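Long-range contacts in accelerated-cell-death 11 (Arabidopsis thaliana, PDB 4NT1), which transfers ceramide-1-phosphate and phytoceramide-1-phosphate selectively between membranes, with no transport of ceramide or galactosylceramide: residues P33-S38 with R71-I76; P46-L51 with L109-V114; V81-D86 with S97-L102; R104-L109 with P189-L194. All coordinates share one frame; numbering follows the deposited sequence.

Contact 1 of 4, residues P33-S38 with R71-I76; sequences PVTQFS and RASSSI. With NA (sodium ion), chain E.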
loop_
_atom_site.group_PDB
_atom_site.type_symbol
_atom_site.label_atom_id
_atom_site.label_comp_id
_atom_site.label_asym_id
_atom_site.label_seq_id
_atom_site.Cartn_x
_atom_site.Cartn_y
_atom_site.Cartn_z
ATOM N N PRO A 33 -4.764 -9.280 12.786
ATOM C CA PRO A 33 -5.973 -8.605 13.256
ATOM C C PRO A 33 -6.362 -7.514 12.284
ATOM O O PRO A 33 -5.487 -6.820 11.755
ATOM C CB PRO A 33 -5.537 -7.984 14.589
ATOM C CG PRO A 33 -4.309 -8.738 14.993
ATOM C CD PRO A 33 -3.629 -9.100 13.712
ATOM N N VAL A 34 -7.658 -7.373 12.030
ATOM C CA VAL A 34 -8.087 -6.433 11.009
ATOM C C VAL A 34 -7.909 -4.994 11.477
ATOM O O VAL A 34 -7.528 -4.127 10.692
ATOM C CB VAL A 34 -9.536 -6.711 10.529
ATOM C CG1 VAL A 34 -9.908 -5.768 9.390
ATOM C CG2 VAL A 34 -9.662 -8.155 10.069
ATOM N N THR A 35 -8.160 -4.749 12.760
ATOM C CA THR A 35 -8.000 -3.409 13.314
ATOM C C THR A 35 -6.541 -2.986 13.177
ATOM O O THR A 35 -6.252 -1.955 12.572
ATOM C CB THR A 35 -8.483 -3.322 14.782
ATOM O OG1 THR A 35 -9.869 -3.671 14.846
ATOM C CG2 THR A 35 -8.301 -1.903 15.348
ATOM N N GLN A 36 -5.620 -3.795 13.701
ATOM C CA GLN A 36 -4.187 -3.477 13.588
ATOM C C GLN A 36 -3.744 -3.248 12.146
ATOM O O GLN A 36 -3.048 -2.268 11.842
ATOM C CB GLN A 36 -3.329 -4.591 14.191
ATOM C CG GLN A 36 -1.835 -4.305 14.095
ATOM C CD GLN A 36 -1.018 -5.245 14.966
ATOM O OE1 GLN A 36 -1.573 -6.030 15.748
ATOM N NE2 GLN A 36 0.303 -5.183 14.829
ATOM N N PHE A 37 -4.119 -4.178 11.269
ATOM C CA PHE A 37 -3.790 -4.077 9.846
ATOM C C PHE A 37 -4.328 -2.786 9.233
ATOM O O PHE A 37 -3.595 -2.042 8.581
ATOM C CB PHE A 37 -4.352 -5.285 9.106
ATOM C CG PHE A 37 -4.217 -5.207 7.609
ATOM C CD1 PHE A 37 -3.015 -5.518 6.990
ATOM C CD2 PHE A 37 -5.300 -4.831 6.826
ATOM C CE1 PHE A 37 -2.887 -5.447 5.611
ATOM C CE2 PHE A 37 -5.178 -4.755 5.439
ATOM C CZ PHE A 37 -3.975 -5.067 4.833
ATOM N N SER A 38 -5.606 -2.500 9.455
ATOM C CA SER A 38 -6.202 -1.326 8.814
ATOM C C SER A 38 -5.565 -0.024 9.319
ATOM O O SER A 38 -5.327 0.909 8.539
ATOM C CB SER A 38 -7.729 -1.320 8.970
ATOM O OG SER A 38 -8.110 -1.145 10.327
ATOM N N ARG A 71 -13.249 1.496 9.484
ATOM C CA ARG A 71 -14.621 1.571 9.977
ATOM C C ARG A 71 -15.170 0.183 10.269
ATOM O O ARG A 71 -15.739 -0.053 11.339
ATOM C CB ARG A 71 -15.531 2.291 8.976
ATOM C CG ARG A 71 -16.943 2.553 9.500
ATOM C CD ARG A 71 -17.785 3.333 8.486
ATOM N NE ARG A 71 -17.065 4.492 7.965
ATOM C CZ ARG A 71 -16.548 4.557 6.742
ATOM N NH1 ARG A 71 -16.683 3.534 5.910
ATOM N NH2 ARG A 71 -15.899 5.646 6.348
ATOM N N ALA A 72 -14.979 -0.738 9.332
ATOM C CA ALA A 72 -15.513 -2.094 9.460
ATOM C C ALA A 72 -14.784 -2.951 10.498
ATOM O O ALA A 72 -15.351 -3.889 11.054
ATOM C CB ALA A 72 -15.503 -2.792 8.100
ATOM N N SER A 73 -13.524 -2.624 10.755
ATOM C CA SER A 73 -12.679 -3.450 11.605
ATOM C C SER A 73 -13.240 -3.677 13.010
ATOM O O SER A 73 -12.833 -4.614 13.689
ATOM C CB SER A 73 -11.255 -2.870 11.684
ATOM O OG SER A 73 -11.223 -1.672 12.439
ATOM N N SER A 74 -14.168 -2.831 13.452
ATOM C CA SER A 74 -14.703 -2.966 14.811
ATOM C C SER A 74 -15.481 -4.269 15.001
ATOM O O SER A 74 -15.707 -4.707 16.126
ATOM C CB SER A 74 -15.571 -1.764 15.185
ATOM O OG SER A 74 -16.636 -1.612 14.261
ATOM N N SER A 75 -15.864 -4.899 13.898
ATOM C CA SER A 75 -16.667 -6.119 13.946
ATOM C C SER A 75 -15.975 -7.332 13.329
ATOM O O SER A 75 -16.599 -8.382 13.149
ATOM C CB SER A 75 -18.000 -5.892 13.223
ATOM O OG SER A 75 -17.780 -5.628 11.844
ATOM N N ILE A 76 -14.691 -7.204 12.997
ATOM C CA ILE A 76 -13.999 -8.310 12.339
ATOM C C ILE A 76 -12.731 -8.654 13.098
ATOM O O ILE A 76 -11.992 -7.761 13.460
ATOM C CB ILE A 76 -13.572 -7.916 10.926
ATOM C CG1 ILE A 76 -14.662 -7.082 10.243
ATOM C CG2 ILE A 76 -13.216 -9.159 10.116
ATOM C CD1 ILE A 76 -14.204 -6.439 8.934
HETATM NA NA NA E . -11.357 -5.774 15.313
HETATM O O HOH W 1 -11.884 -1.066 15.190
HETATM O O HOH W 2 -9.338 -6.725 14.679
HETATM O O HOH W 3 -11.214 -8.029 16.891
#
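Thr-35 OG1 and the carbonyl oxygens of Ser-73 and Ile-76 share one sodium ion, which joins the first turn of helix 34-51 to segment 71-76. The hydroxyl OG1 of Thr-35 lies 2.6 Å from the sodium, and O of Ser-73 binds the ion at 2.5 Å. Ile-76 O binds the sodium at a longer 2.8 Å, and two waters complete the ligands found. One of them also accepts from the backbone N of Thr-35, so that this residue reaches the metal directly and through solvent. OG1 of Thr-35 is anti to the carbonyl carbon (chi1 -60°), beside its own backbone N. Both segments belong to the all-helical GLTP fold, and the sodium site stands apart from the residues that bind the ceramide-1-phosphate ligand. OG of Ser-73, held between its backbone N and carbonyl carbon at chi1 71°, is hydrogen-bonded to Val-70 O, three residues earlier; it also accepts at 2.9 Å from a third water, which is not a ligand of the ion. CB of Ser-73 packs on CG1 of Val-34 at 3.9 Å. Away from the metal the contact is apolar. CG2 of Val-34 meets CG2 of Ile-76 at 3.7 Å, the two side chains crossing at a slant, and Met-82 of helix 79-88 touches both. A backbone hydrogen bond between Val-34 and Ser-77 ties the helix start to the loop just past Ile-76. Ser-38 OG comes within 3.8 Å of Ser-73 CB.

Contact 2 of 4, residues P46-L51 with L109-V114; sequences PLFGCL and LDMVKV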
loop_
_atom_site.group_PDB
_atom_site.type_symbol
_atom_site.label_atom_id
_atom_site.label_comp_id
_atom_site.label_asym_id
_atom_site.label_seq_id
_atom_site.Cartn_x
_atom_site.Cartn_y
_atom_site.Cartn_z
ATOM N N PRO A 46 -1.362 9.088 3.733
ATOM C CA PRO A 46 -0.959 10.461 3.398
ATOM C C PRO A 46 0.198 10.537 2.407
ATOM O O PRO A 46 0.420 11.599 1.834
ATOM C CB PRO A 46 -0.534 11.052 4.756
ATOM C CG PRO A 46 -1.172 10.159 5.789
ATOM C CD PRO A 46 -1.182 8.795 5.169
ATOM N N LEU A 47 0.922 9.443 2.191
ATOM C CA LEU A 47 2.011 9.476 1.222
ATOM C C LEU A 47 1.512 9.808 -0.184
ATOM O O LEU A 47 2.195 10.497 -0.939
ATOM C CB LEU A 47 2.779 8.151 1.195
ATOM C CG LEU A 47 3.440 7.685 2.488
ATOM C CD1 LEU A 47 4.039 6.299 2.290
ATOM C CD2 LEU A 47 4.506 8.675 2.969
ATOM N N PHE A 48 0.331 9.315 -0.544
ATOM C CA PHE A 48 -0.174 9.552 -1.895
ATOM C C PHE A 48 -0.407 11.039 -2.136
ATOM O O PHE A 48 -0.108 11.556 -3.212
ATOM C CB PHE A 48 -1.437 8.738 -2.168
ATOM C CG PHE A 48 -1.197 7.259 -2.198
ATOM C CD1 PHE A 48 -0.676 6.652 -3.327
ATOM C CD2 PHE A 48 -1.482 6.477 -1.092
ATOM C CE1 PHE A 48 -0.450 5.293 -3.358
ATOM C CE2 PHE A 48 -1.251 5.118 -1.110
ATOM C CZ PHE A 48 -0.736 4.523 -2.251
ATOM N N GLY A 49 -0.916 11.728 -1.118
ATOM C CA GLY A 49 -1.145 13.155 -1.215
ATOM C C GLY A 49 0.169 13.889 -1.385
ATOM O O GLY A 49 0.244 14.879 -2.110
ATOM N N CYS A 50 1.207 13.393 -0.713
ATOM C CA CYS A 50 2.541 13.961 -0.828
ATOM C C CYS A 50 3.038 13.971 -2.266
ATOM O O CYS A 50 3.709 14.912 -2.674
ATOM C CB CYS A 50 3.538 13.203 0.053
ATOM S SG CYS A 50 3.342 13.506 1.817
ATOM N N LEU A 51 2.719 12.926 -3.026
ATOM C CA LEU A 51 3.194 12.799 -4.404
ATOM C C LEU A 51 2.489 13.744 -5.380
ATOM O O LEU A 51 2.961 13.959 -6.500
ATOM C CB LEU A 51 3.050 11.359 -4.890
ATOM C CG LEU A 51 3.795 10.337 -4.037
ATOM C CD1 LEU A 51 3.560 8.928 -4.565
ATOM C CD2 LEU A 51 5.276 10.674 -4.032
ATOM N N LEU A 109 -0.262 -0.883 -0.904
ATOM C CA LEU A 109 0.929 -1.247 -0.137
ATOM C C LEU A 109 2.048 -1.658 -1.074
ATOM O O LEU A 109 3.216 -1.334 -0.842
ATOM C CB LEU A 109 0.640 -2.404 0.813
ATOM C CG LEU A 109 -0.393 -2.142 1.899
ATOM C CD1 LEU A 109 -0.652 -3.420 2.695
ATOM C CD2 LEU A 109 0.031 -0.984 2.825
ATOM N N ASP A 110 1.686 -2.381 -2.130
ATOM C CA ASP A 110 2.654 -2.847 -3.116
ATOM C C ASP A 110 3.219 -1.659 -3.896
ATOM O O ASP A 110 4.432 -1.573 -4.100
ATOM C CB ASP A 110 1.980 -3.869 -4.052
ATOM C CG ASP A 110 2.970 -4.755 -4.793
ATOM O OD1 ASP A 110 4.150 -4.815 -4.397
ATOM O OD2 ASP A 110 2.546 -5.408 -5.780
ATOM N N MET A 111 2.367 -0.719 -4.309
ATOM C CA MET A 111 2.890 0.451 -5.022
ATOM C C MET A 111 3.899 1.236 -4.171
ATOM O O MET A 111 4.918 1.702 -4.676
ATOM C CB MET A 111 1.783 1.396 -5.507
ATOM C CG MET A 111 2.278 2.342 -6.643
ATOM S SD MET A 111 1.516 3.977 -6.614
ATOM C CE MET A 111 2.511 4.834 -5.385
ATOM N N VAL A 112 3.598 1.396 -2.887
ATOM C CA VAL A 112 4.505 2.101 -1.988
ATOM C C VAL A 112 5.803 1.308 -1.839
ATOM O O VAL A 112 6.891 1.882 -1.885
ATOM C CB VAL A 112 3.865 2.416 -0.619
ATOM C CG1 VAL A 112 4.901 3.069 0.325
ATOM C CG2 VAL A 112 2.660 3.348 -0.795
ATOM N N LYS A 113 5.693 -0.008 -1.697
ATOM C CA LYS A 113 6.887 -0.845 -1.641
ATOM C C LYS A 113 7.798 -0.629 -2.858
ATOM O O LYS A 113 9.006 -0.466 -2.705
ATOM C CB LYS A 113 6.536 -2.332 -1.539
ATOM C CG LYS A 113 7.776 -3.228 -1.451
ATOM C CD LYS A 113 7.459 -4.707 -1.572
ATOM C CE LYS A 113 7.327 -5.133 -3.008
ATOM N NZ LYS A 113 8.040 -6.421 -3.234
ATOM N N VAL A 114 7.222 -0.645 -4.061
ATOM C CA VAL A 114 8.020 -0.462 -5.283
ATOM C C VAL A 114 8.547 0.957 -5.374
ATOM O O VAL A 114 9.696 1.183 -5.750
ATOM C CB VAL A 114 7.212 -0.786 -6.560
ATOM C CG1 VAL A 114 8.041 -0.473 -7.828
ATOM C CG2 VAL A 114 6.771 -2.242 -6.547
#
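Helices 34-51 and 98-121 of the GLTP fold cross here in its interior, where Phe-48 and Met-111 form a Met-aromatic contact. The axes of the short segments run at 55° to each other and approach no closer than 11.7 Å, a separation bridged by Leu-47, Phe-48, Leu-51, Met-111 and Val-112. SD of Met-111 sits at the edge of the Phe-48 ring, 5.4 Å from its centroid. The methyl CE of Met-111 comes nearer, to 3.6 Å from ring atom CE1 of Phe-48, while the side chains cross obliquely. CG of Met-111 is anti to the backbone N (chi1 -161°), and bends at the next two torsions bring the sulfur and methyl round to the ring. The neighbouring ring atom, CZ of Phe-48, meets CG2 of Val-112 at 3.9 Å. Val-112 thus divides its two methyls between two partners, since CG1 packs against CD1 of Leu-47, again at 3.9 Å, with those side chains at about a right angle. All five touching residues are buried and the interface is wholly apolar. Tyr-62 of helix 57-63 meets the Phe-48 ring with the planes at about 45°, and Phe-55, Val-139 and Phe-140 touch Met-111. The Phe-48 side chain lies about 8 Å from that of the lipid-binding Asp-61. CD1 of Leu-51 touches the methyl CE of Met-111 at 4.3 Å.

Contact 3 of 4, residues V81-D86 with S97-L102; sequences VMMDKD and SHTRNL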
loop_
_atom_site.group_PDB
_atom_site.type_symbol
_atom_site.label_atom_id
_atom_site.label_comp_id
_atom_site.label_asym_id
_atom_site.label_seq_id
_atom_site.Cartn_x
_atom_site.Cartn_y
_atom_site.Cartn_z
ATOM N N VAL A 81 -10.634 -14.794 8.806
ATOM C CA VAL A 81 -12.049 -14.866 9.149
ATOM C C VAL A 81 -12.869 -13.957 8.245
ATOM O O VAL A 81 -13.923 -14.355 7.746
ATOM C CB VAL A 81 -12.280 -14.543 10.646
ATOM C CG1 VAL A 81 -13.749 -14.261 10.939
ATOM C CG2 VAL A 81 -11.763 -15.694 11.505
ATOM N N MET A 82 -12.358 -12.750 8.014
ATOM C CA MET A 82 -13.011 -11.768 7.159
ATOM C C MET A 82 -13.250 -12.342 5.762
ATOM O O MET A 82 -14.359 -12.273 5.227
ATOM C CB MET A 82 -12.133 -10.519 7.067
ATOM C CG MET A 82 -12.778 -9.308 6.436
ATOM S SD MET A 82 -11.595 -7.946 6.290
ATOM C CE MET A 82 -10.650 -8.494 4.864
ATOM N N MET A 83 -12.208 -12.922 5.176
ATOM C CA MET A 83 -12.322 -13.482 3.832
ATOM C C MET A 83 -13.191 -14.725 3.793
ATOM O O MET A 83 -13.958 -14.913 2.846
ATOM C CB MET A 83 -10.942 -13.768 3.233
ATOM C CG MET A 83 -10.212 -12.499 2.880
ATOM S SD MET A 83 -8.566 -12.815 2.254
ATOM C CE MET A 83 -8.943 -13.452 0.616
ATOM N N ASP A 84 -13.072 -15.578 4.804
ATOM C CA ASP A 84 -13.891 -16.789 4.845
ATOM C C ASP A 84 -15.386 -16.429 4.835
ATOM O O ASP A 84 -16.186 -17.102 4.184
ATOM C CB ASP A 84 -13.559 -17.645 6.075
ATOM C CG ASP A 84 -12.261 -18.446 5.917
ATOM O OD1 ASP A 84 -11.757 -18.586 4.786
ATOM O OD2 ASP A 84 -11.764 -18.955 6.941
ATOM N N LYS A 85 -15.773 -15.375 5.553
ATOM C CA LYS A 85 -17.189 -14.988 5.574
ATOM C C LYS A 85 -17.678 -14.501 4.204
ATOM O O LYS A 85 -18.838 -14.729 3.833
ATOM C CB LYS A 85 -17.472 -13.952 6.669
ATOM C CG LYS A 85 -17.226 -14.491 8.086
ATOM C CD LYS A 85 -17.257 -13.372 9.118
ATOM C CE LYS A 85 -18.671 -12.974 9.468
ATOM N NZ LYS A 85 -19.384 -14.067 10.200
ATOM N N ASP A 86 -16.799 -13.840 3.452
ATOM C CA ASP A 86 -17.156 -13.432 2.091
ATOM C C ASP A 86 -17.280 -14.645 1.170
ATOM O O ASP A 86 -18.131 -14.676 0.285
ATOM C CB ASP A 86 -16.132 -12.455 1.509
ATOM C CG ASP A 86 -16.358 -11.027 1.970
ATOM O OD1 ASP A 86 -17.489 -10.702 2.399
ATOM O OD2 ASP A 86 -15.412 -10.218 1.874
ATOM N N SER A 97 -17.364 -5.162 -0.704
ATOM C CA SER A 97 -17.056 -6.292 0.181
ATOM C C SER A 97 -15.692 -6.094 0.855
ATOM O O SER A 97 -14.787 -5.458 0.307
ATOM C CB SER A 97 -17.076 -7.631 -0.562
ATOM O OG SER A 97 -15.869 -7.833 -1.294
ATOM N N HIS A 98 -15.559 -6.635 2.058
ATOM C CA HIS A 98 -14.309 -6.538 2.801
ATOM C C HIS A 98 -13.137 -7.060 1.973
ATOM O O HIS A 98 -12.054 -6.470 1.967
ATOM C CB HIS A 98 -14.426 -7.333 4.103
ATOM C CG HIS A 98 -15.449 -6.789 5.049
ATOM N ND1 HIS A 98 -16.298 -7.598 5.770
ATOM C CD2 HIS A 98 -15.758 -5.515 5.396
ATOM C CE1 HIS A 98 -17.084 -6.849 6.527
ATOM N NE2 HIS A 98 -16.776 -5.582 6.316
ATOM N N THR A 99 -13.366 -8.165 1.271
ATOM C CA THR A 99 -12.311 -8.847 0.538
ATOM C C THR A 99 -11.921 -8.067 -0.715
ATOM O O THR A 99 -10.741 -7.971 -1.057
ATOM C CB THR A 99 -12.727 -10.268 0.177
ATOM O OG1 THR A 99 -12.929 -11.014 1.383
ATOM C CG2 THR A 99 -11.655 -10.945 -0.656
ATOM N N ARG A 100 -12.912 -7.490 -1.383
ATOM C CA ARG A 100 -12.633 -6.605 -2.515
ATOM C C ARG A 100 -11.804 -5.403 -2.066
ATOM O O ARG A 100 -10.828 -5.023 -2.723
ATOM C CB ARG A 100 -13.940 -6.144 -3.172
ATOM C CG ARG A 100 -13.751 -5.175 -4.338
ATOM C CD ARG A 100 -15.070 -4.967 -5.093
ATOM N NE ARG A 100 -14.921 -4.024 -6.196
ATOM C CZ ARG A 100 -14.818 -4.376 -7.471
ATOM N NH1 ARG A 100 -14.863 -5.659 -7.820
ATOM N NH2 ARG A 100 -14.683 -3.443 -8.402
ATOM N N ASN A 101 -12.191 -4.799 -0.948
ATOM C CA ASN A 101 -11.449 -3.650 -0.449
ATOM C C ASN A 101 -10.046 -4.044 -0.014
ATOM O O ASN A 101 -9.092 -3.307 -0.250
ATOM C CB ASN A 101 -12.232 -2.926 0.638
ATOM C CG ASN A 101 -13.456 -2.229 0.073
ATOM O OD1 ASN A 101 -13.512 -1.947 -1.122
ATOM N ND2 ASN A 101 -14.428 -1.952 0.914
ATOM N N LEU A 102 -9.914 -5.240 0.561
ATOM C CA LEU A 102 -8.594 -5.768 0.902
ATOM C C LEU A 102 -7.672 -5.854 -0.311
ATOM O O LEU A 102 -6.495 -5.490 -0.224
ATOM C CB LEU A 102 -8.702 -7.138 1.582
ATOM C CG LEU A 102 -7.363 -7.775 1.974
ATOM C CD1 LEU A 102 -6.582 -6.900 2.977
ATOM C CD2 LEU A 102 -7.575 -9.170 2.544
HETATM O O HOH W 4 -16.223 -10.526 6.330
HETATM O O HOH W 5 -17.809 -8.174 3.101
#
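Met-82, Asp-86 and Thr-99 carry most of the junction between helix 79-88 and the start of helix 98-121 of the GLTP fold. Asp-86 OD2 takes two hydrogen bonds from Thr-99: one of 2.7 Å from the hydroxyl OG1, on the anti lone pair of OD2, and one of 3.0 Å from the backbone N, which meets OD2 nearly along the C-O axis. The hydroxyl of Thr-99 is anti to the carbonyl carbon (chi1 -63°), beside its backbone N, and both donors meet one carboxylate oxygen. OD1 of Asp-86 accepts at 2.6 Å from a water that accepts from His-98 N. An acidic side chain sits at the first turn of helix 98-121, where its charge would favourably meet the helix dipole; Ser-97 is the N-cap, its OG accepting at 3.0 Å from Arg-100 N and itself hydrogen-bonded to Val-92 O. Met-82 packs across His-98, its CG 3.5 Å from CB of His-98, and the chain then bends at chi3 to bring CE to 3.9 Å from CD2 of Leu-102. Met-83 SD reaches the same CD2 of Leu-102 at 3.8 Å. Arg-100, which binds the ceramide-1-phosphate ligand, has its CB turned away from segment 81-86. Helix 34-51 adjoins the contact through Val-34 and Phe-37, helix 67-72 through Ala-72 on His-98, and helix 173-199 through Phe-198, which touches Met-83, Thr-99 and Leu-102.

Contact 4 of 4, residues R104-L109 with P189-L194; sequences RVKRGL and PLITYL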
loop_
_atom_site.group_PDB
_atom_site.type_symbol
_atom_site.label_atom_id
_atom_site.label_comp_id
_atom_site.label_asym_id
_atom_site.label_seq_id
_atom_site.Cartn_x
_atom_site.Cartn_y
_atom_site.Cartn_z
ATOM N N ARG A 104 -7.793 -4.097 -3.017
ATOM C CA ARG A 104 -7.406 -2.738 -3.390
ATOM C C ARG A 104 -6.330 -2.166 -2.456
ATOM O O ARG A 104 -5.356 -1.536 -2.912
ATOM C CB ARG A 104 -8.619 -1.802 -3.450
ATOM C CG ARG A 104 -9.310 -1.794 -4.815
ATOM C CD ARG A 104 -10.416 -2.817 -4.897
ATOM N NE ARG A 104 -10.959 -2.909 -6.250
ATOM C CZ ARG A 104 -10.852 -3.983 -7.026
ATOM N NH1 ARG A 104 -11.375 -3.981 -8.244
ATOM N NH2 ARG A 104 -10.235 -5.070 -6.582
ATOM N N VAL A 105 -6.485 -2.409 -1.159
ATOM C CA VAL A 105 -5.505 -1.945 -0.183
ATOM C C VAL A 105 -4.153 -2.617 -0.431
ATOM O O VAL A 105 -3.115 -1.960 -0.443
ATOM C CB VAL A 105 -5.987 -2.170 1.255
ATOM C CG1 VAL A 105 -4.844 -1.936 2.232
ATOM C CG2 VAL A 105 -7.150 -1.229 1.558
ATOM N N LYS A 106 -4.169 -3.920 -0.674
ATOM C CA LYS A 106 -2.927 -4.633 -0.982
ATOM C C LYS A 106 -2.160 -3.948 -2.124
ATOM O O LYS A 106 -0.931 -3.787 -2.061
ATOM C CB LYS A 106 -3.222 -6.091 -1.342
ATOM C CG LYS A 106 -1.976 -6.979 -1.500
ATOM C CD LYS A 106 -1.415 -6.950 -2.911
ATOM C CE LYS A 106 -2.457 -7.446 -3.924
ATOM N NZ LYS A 106 -1.809 -7.794 -5.225
ATOM N N ARG A 107 -2.873 -3.546 -3.172
ATOM C CA ARG A 107 -2.206 -2.912 -4.307
ATOM C C ARG A 107 -1.503 -1.615 -3.905
ATOM O O ARG A 107 -0.391 -1.328 -4.365
ATOM C CB ARG A 107 -3.191 -2.679 -5.461
ATOM C CG ARG A 107 -3.645 -3.969 -6.118
ATOM C CD ARG A 107 -4.806 -3.735 -7.064
ATOM N NE ARG A 107 -5.258 -4.988 -7.661
ATOM C CZ ARG A 107 -6.435 -5.152 -8.255
ATOM N NH1 ARG A 107 -7.293 -4.138 -8.336
ATOM N NH2 ARG A 107 -6.746 -6.330 -8.780
ATOM N N GLY A 108 -2.144 -0.825 -3.048
ATOM C CA GLY A 108 -1.521 0.388 -2.553
ATOM C C GLY A 108 -0.232 0.120 -1.781
ATOM O O GLY A 108 0.773 0.812 -1.964
ATOM N N LEU A 109 -0.262 -0.883 -0.904
ATOM C CA LEU A 109 0.929 -1.247 -0.137
ATOM C C LEU A 109 2.048 -1.658 -1.074
ATOM O O LEU A 109 3.216 -1.334 -0.842
ATOM C CB LEU A 109 0.640 -2.404 0.813
ATOM C CG LEU A 109 -0.393 -2.142 1.899
ATOM C CD1 LEU A 109 -0.652 -3.420 2.695
ATOM C CD2 LEU A 109 0.031 -0.984 2.825
ATOM N N PRO A 189 6.858 -9.617 2.721
ATOM C CA PRO A 189 6.198 -10.844 3.189
ATOM C C PRO A 189 4.706 -10.650 3.476
ATOM O O PRO A 189 3.934 -11.589 3.305
ATOM C CB PRO A 189 6.941 -11.184 4.497
ATOM C CG PRO A 189 7.657 -9.934 4.883
ATOM C CD PRO A 189 7.942 -9.183 3.622
ATOM N N LEU A 190 4.318 -9.459 3.928
ATOM C CA LEU A 190 2.908 -9.153 4.167
ATOM C C LEU A 190 2.089 -9.210 2.876
ATOM O O LEU A 190 0.995 -9.801 2.825
ATOM C CB LEU A 190 2.781 -7.763 4.816
ATOM C CG LEU A 190 1.350 -7.253 4.985
ATOM C CD1 LEU A 190 0.591 -8.192 5.894
ATOM C CD2 LEU A 190 1.359 -5.809 5.521
ATOM N N ILE A 191 2.625 -8.590 1.832
ATOM C CA ILE A 191 1.968 -8.566 0.534
ATOM C C ILE A 191 1.850 -9.981 -0.034
ATOM O O ILE A 191 0.827 -10.345 -0.600
ATOM C CB ILE A 191 2.715 -7.637 -0.432
ATOM C CG1 ILE A 191 2.453 -6.181 -0.042
ATOM C CG2 ILE A 191 2.308 -7.908 -1.892
ATOM C CD1 ILE A 191 3.510 -5.216 -0.528
ATOM N N THR A 192 2.898 -10.780 0.126
ATOM C CA THR A 192 2.868 -12.179 -0.316
ATOM C C THR A 192 1.834 -12.962 0.494
ATOM O O THR A 192 1.087 -13.776 -0.044
ATOM C CB THR A 192 4.252 -12.842 -0.117
ATOM O OG1 THR A 192 5.217 -12.202 -0.964
ATOM C CG2 THR A 192 4.199 -14.314 -0.464
ATOM N N TYR A 193 1.815 -12.722 1.802
ATOM C CA TYR A 193 0.816 -13.330 2.675
ATOM C C TYR A 193 -0.589 -12.975 2.180
ATOM O O TYR A 193 -1.466 -13.831 2.116
ATOM C CB TYR A 193 1.008 -12.872 4.130
ATOM C CG TYR A 193 -0.105 -13.318 5.055
ATOM C CD1 TYR A 193 -0.062 -14.555 5.684
ATOM C CD2 TYR A 193 -1.210 -12.507 5.280
ATOM C CE1 TYR A 193 -1.088 -14.972 6.518
ATOM C CE2 TYR A 193 -2.244 -12.915 6.116
ATOM C CZ TYR A 193 -2.175 -14.146 6.727
ATOM O OH TYR A 193 -3.195 -14.554 7.551
ATOM N N LEU A 194 -0.794 -11.716 1.806
ATOM C CA LEU A 194 -2.114 -11.286 1.336
ATOM C C LEU A 194 -2.478 -11.965 0.012
ATOM O O LEU A 194 -3.543 -12.577 -0.101
ATOM C CB LEU A 194 -2.183 -9.759 1.202
ATOM C CG LEU A 194 -2.022 -8.975 2.507
ATOM C CD1 LEU A 194 -1.919 -7.468 2.249
ATOM C CD2 LEU A 194 -3.187 -9.294 3.447
#
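Lys-106 lies against Ile-191 and Leu-194 where helices 98-121 and 173-199 pack in the core of the GLTP fold, their short segments nearly antiparallel at 154° with axes 10.2 Å apart. CB of Lys-106 is 4.1 Å from CD1 of Leu-194. CG, anti to the backbone N at chi1 -172°, comes closer to that same CD1 of Leu-194, at 3.8 Å, and also touches CB of Leu-194. At the next carbon the partner changes: CD meets CG2 of Ile-191 at 4.0 Å, the two side chains crossing at about a right angle, whereas Lys-106 and Leu-194 slide past each other in opposite directions. The chain bends at chi2, which sets CD, and again at chi3, which sets CE; NZ then forms a salt bridge with Asp-195, the residue following Leu-194. A buried lysine therefore lends its methylenes to the apolar interface and has its ammonium charge paired by the partner helix. One turn on, Leu-109 adds a purely apolar patch, with CD1 4.2 Å from CD2 of Leu-190 and 4.3 Å from CD1 of Leu-194. Phe-18 of helix 10-25 touches both Leu-109 and Leu-190, while Phe-37 of helix 34-51 touches Leu-194. On the same helix as Lys-106, Arg-104, which binds the ceramide-1-phosphate ligand, and Arg-107 both form salt bridges to the C-terminal carboxylate of Trp-207. CD1 of Ile-191 ends 3.9 Å from the carbonyl carbon of Leu-109.

How the contacts relate
Helix 98-121 serves contacts 2, 3 and 4, and helix 34-51 serves contacts 1 and 2. All four are buried, but they differ in depth. The centres of contacts 2 and 4 lie about 6 and 7 Å from the centre of the chain; these two share Leu-109 and rely on apolar packing across their segments. Contacts 1 and 3, whose centres lie about 16 and 17 Å from the centre of the chain, add polar chemistry: a sodium ion in one, a carboxylate at a helix start in the other, with ordered waters in both. Phe-37 of contact 1 touches side chains of the other three pairs through Leu-102, Val-105, Leu-109, Leu-190 and Leu-194, while Ile-76 packs on Met-82 and His-98 of contact 3.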